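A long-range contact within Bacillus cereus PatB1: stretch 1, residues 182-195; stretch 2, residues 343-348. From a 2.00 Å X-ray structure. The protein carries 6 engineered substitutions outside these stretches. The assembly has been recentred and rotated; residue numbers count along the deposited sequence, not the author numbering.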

# COMPACT_ATOMS: atom_id res chain seq x y z
N TYR A 182 -1.47 -0.01 -11.46
CA TYR A 182 -1.96 -1.37 -11.66
C TYR A 182 -3.16 -1.66 -10.73
O TYR A 182 -4.13 -2.33 -11.12
CB TYR A 182 -0.83 -2.37 -11.42
CG TYR A 182 -1.19 -3.77 -11.84
CD1 TYR A 182 -1.30 -4.09 -13.19
CD2 TYR A 182 -1.43 -4.76 -10.90
CE1 TYR A 182 -1.64 -5.37 -13.59
CE2 TYR A 182 -1.78 -6.06 -11.29
CZ TYR A 182 -1.89 -6.34 -12.64
OH TYR A 182 -2.21 -7.62 -13.04
N ILE A 183 -3.08 -1.16 -9.51
CA ILE A 183 -4.16 -1.37 -8.54
C ILE A 183 -5.45 -0.73 -9.03
O ILE A 183 -6.50 -1.39 -9.14
CB ILE A 183 -3.81 -0.82 -7.14
CG1 ILE A 183 -2.79 -1.73 -6.45
CG2 ILE A 183 -5.08 -0.71 -6.28
CD1 ILE A 183 -2.04 -1.07 -5.33
N MET A 184 -5.39 0.56 -9.35
CA MET A 184 -6.64 1.23 -9.70
C MET A 184 -7.18 0.81 -11.05
O MET A 184 -8.39 0.63 -11.20
CB MET A 184 -6.48 2.74 -9.64
CG MET A 184 -6.25 3.28 -8.25
SD MET A 184 -7.45 2.67 -7.04
CE MET A 184 -9.01 3.02 -7.84
N ASN A 185 -6.32 0.64 -12.05
CA ASN A 185 -6.83 0.17 -13.34
C ASN A 185 -7.39 -1.27 -13.23
O ASN A 185 -8.29 -1.64 -13.97
CB ASN A 185 -5.74 0.25 -14.41
CG ASN A 185 -5.39 1.70 -14.79
OD1 ASN A 185 -6.14 2.64 -14.53
ND2 ASN A 185 -4.24 1.87 -15.46
N THR A 186 -6.89 -2.07 -12.30
CA THR A 186 -7.51 -3.37 -12.05
C THR A 186 -8.90 -3.23 -11.44
O THR A 186 -9.86 -3.86 -11.89
CB THR A 186 -6.65 -4.24 -11.14
OG1 THR A 186 -5.45 -4.58 -11.85
CG2 THR A 186 -7.38 -5.52 -10.75
N ILE A 187 -9.02 -2.39 -10.41
CA ILE A 187 -10.32 -2.16 -9.77
C ILE A 187 -11.30 -1.57 -10.77
O ILE A 187 -12.47 -1.97 -10.82
CB ILE A 187 -10.19 -1.24 -8.53
CG1 ILE A 187 -9.49 -2.00 -7.39
CG2 ILE A 187 -11.55 -0.72 -8.10
CD1 ILE A 187 -9.00 -1.10 -6.26
N GLY A 188 -10.81 -0.65 -11.60
CA GLY A 188 -11.62 -0.02 -12.62
C GLY A 188 -12.17 -1.03 -13.61
O GLY A 188 -13.22 -0.81 -14.22
N GLN A 189 -11.47 -2.14 -13.77
CA GLN A 189 -11.87 -3.16 -14.72
C GLN A 189 -12.97 -4.04 -14.13
O GLN A 189 -13.89 -4.45 -14.83
CB GLN A 189 -10.67 -4.02 -15.13
CG GLN A 189 -11.00 -5.12 -16.16
CD GLN A 189 -9.76 -5.87 -16.65
OE1 GLN A 189 -8.94 -6.34 -15.85
NE2 GLN A 189 -9.60 -5.97 -17.97
N GLN A 190 -12.89 -4.29 -12.84
CA GLN A 190 -13.71 -5.31 -12.21
C GLN A 190 -14.87 -4.77 -11.38
O GLN A 190 -15.82 -5.49 -11.09
CB GLN A 190 -12.83 -6.20 -11.34
N SER A 191 -14.79 -3.50 -10.98
CA SER A 191 -15.74 -2.98 -10.01
C SER A 191 -17.08 -2.59 -10.61
O SER A 191 -17.17 -2.24 -11.78
CB SER A 191 -15.17 -1.77 -9.27
OG SER A 191 -16.13 -1.30 -8.33
N SER A 192 -18.11 -2.65 -9.78
CA SER A 192 -19.45 -2.26 -10.16
C SER A 192 -19.74 -0.81 -9.80
O SER A 192 -20.69 -0.23 -10.32
CB SER A 192 -20.48 -3.17 -9.49
OG SER A 192 -20.41 -4.47 -10.03
N ILE A 193 -18.92 -0.22 -8.95
CA ILE A 193 -19.19 1.14 -8.47
C ILE A 193 -18.03 2.10 -8.71
O ILE A 193 -18.24 3.30 -8.90
CB ILE A 193 -19.55 1.13 -6.96
CG1 ILE A 193 -18.42 0.51 -6.13
CG2 ILE A 193 -20.82 0.35 -6.73
CD1 ILE A 193 -18.59 0.74 -4.64
N TYR A 194 -16.80 1.59 -8.70
CA TYR A 194 -15.69 2.45 -9.07
C TYR A 194 -15.61 2.58 -10.57
O TYR A 194 -15.33 1.61 -11.28
CB TYR A 194 -14.34 1.97 -8.55
CG TYR A 194 -13.21 2.76 -9.18
CD1 TYR A 194 -13.08 4.13 -8.94
CD2 TYR A 194 -12.29 2.15 -10.01
CE1 TYR A 194 -12.05 4.86 -9.53
CE2 TYR A 194 -11.26 2.88 -10.59
CZ TYR A 194 -11.15 4.23 -10.35
OH TYR A 194 -10.13 4.95 -10.92
N LYS A 195 -15.89 3.79 -11.03
CA LYS A 195 -15.52 4.19 -12.36
C LYS A 195 -14.62 5.41 -12.24
O LYS A 195 -14.86 6.30 -11.42
CB LYS A 195 -16.75 4.46 -13.22
CG LYS A 195 -17.24 3.22 -13.93
CD LYS A 195 -16.13 2.58 -14.76
CE LYS A 195 -15.78 3.40 -16.01
NZ LYS A 195 -14.86 4.55 -15.76
N ILE A 343 -18.89 2.91 4.75
CA ILE A 343 -17.91 2.50 3.76
C ILE A 343 -18.55 1.57 2.73
O ILE A 343 -19.31 0.67 3.11
CB ILE A 343 -16.72 1.81 4.43
CG1 ILE A 343 -15.97 2.80 5.34
CG2 ILE A 343 -15.82 1.18 3.39
CD1 ILE A 343 -15.29 3.91 4.58
N ASN A 344 -18.25 1.75 1.45
CA ASN A 344 -18.82 0.84 0.45
C ASN A 344 -17.78 0.17 -0.45
O ASN A 344 -18.13 -0.55 -1.39
CB ASN A 344 -19.88 1.56 -0.40
CG ASN A 344 -19.32 2.76 -1.17
OD1 ASN A 344 -18.15 2.80 -1.51
ND2 ASN A 344 -20.19 3.73 -1.47
N MET A 345 -16.50 0.39 -0.17
CA MET A 345 -15.45 -0.39 -0.82
C MET A 345 -14.27 -0.53 0.13
O MET A 345 -13.88 0.42 0.81
CB MET A 345 -15.02 0.25 -2.14
CG MET A 345 -13.80 -0.45 -2.78
SD MET A 345 -13.13 0.31 -4.28
CE MET A 345 -14.59 0.52 -5.25
N VAL A 346 -13.69 -1.72 0.17
CA VAL A 346 -12.52 -1.94 1.02
C VAL A 346 -11.31 -2.39 0.21
O VAL A 346 -11.39 -3.27 -0.65
CB VAL A 346 -12.85 -2.97 2.13
CG1 VAL A 346 -11.60 -3.39 2.88
CG2 VAL A 346 -13.94 -2.40 3.06
N LEU A 347 -10.18 -1.75 0.48
CA LEU A 347 -8.93 -2.06 -0.18
C LEU A 347 -7.81 -2.23 0.85
O LEU A 347 -7.49 -1.30 1.58
CB LEU A 347 -8.58 -0.93 -1.18
CG LEU A 347 -7.21 -0.88 -1.86
CD1 LEU A 347 -7.05 -2.04 -2.85
CD2 LEU A 347 -7.01 0.47 -2.56
N PHE A 348 -7.18 -3.40 0.91
CA PHE A 348 -5.95 -3.49 1.69
C PHE A 348 -4.77 -3.15 0.80
O PHE A 348 -4.77 -3.49 -0.39
CB PHE A 348 -5.72 -4.87 2.30
CG PHE A 348 -6.59 -5.20 3.48
CD1 PHE A 348 -7.95 -5.43 3.32
CD2 PHE A 348 -6.03 -5.38 4.73
CE1 PHE A 348 -8.76 -5.76 4.41
CE2 PHE A 348 -6.83 -5.72 5.82
CZ PHE A 348 -8.19 -5.90 5.66

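Strand 345-348 packs against helix 182-190 and the turn that follows it, running at 147° to the helix, closer to antiparallel than to parallel; no hydrogen bond crosses between the stretches, and the contact is made by side chains, except that Ile-193 CD1 also meets the backbone O of Asn-344. Ile-343 stays out of reach. Asn-344, just before the strand, meets Ile-193, whose CD1 lies 3.5 Å from Asn-344 O and 3.8 Å from Asn-344 OD1; this is packing of a methyl against oxygens, and the Asn-344 amide group finds its hydrogen bonds elsewhere in the structure. Met-345 gives up the most area, 79 Å². Its side chain is extended through chi1 and chi2 (both t) and bends at chi3 (m), which places CE against the turn, 3.6 Å from Tyr-194 CB, 3.9 Å from Ile-193 CG1 and 3.9 Å from Ser-191 OG, while SD sits 4.3 Å from Ile-187 CG2. That turn is braced by Ser-191 OG, which accepts hydrogen bonds from Ile-193 N (3.1 Å) and Tyr-194 N (3.0 Å). Val-346 does not reach stretch 1, as expected from strand alternation. Leu-347 again points toward the helix: its CD1 lies 4.0 Å from Ile-187 CD1 and 4.2 Å from Ile-183 CG2, thus touching two residues one helical turn apart. Phe-348, next in the alternation, is out of reach.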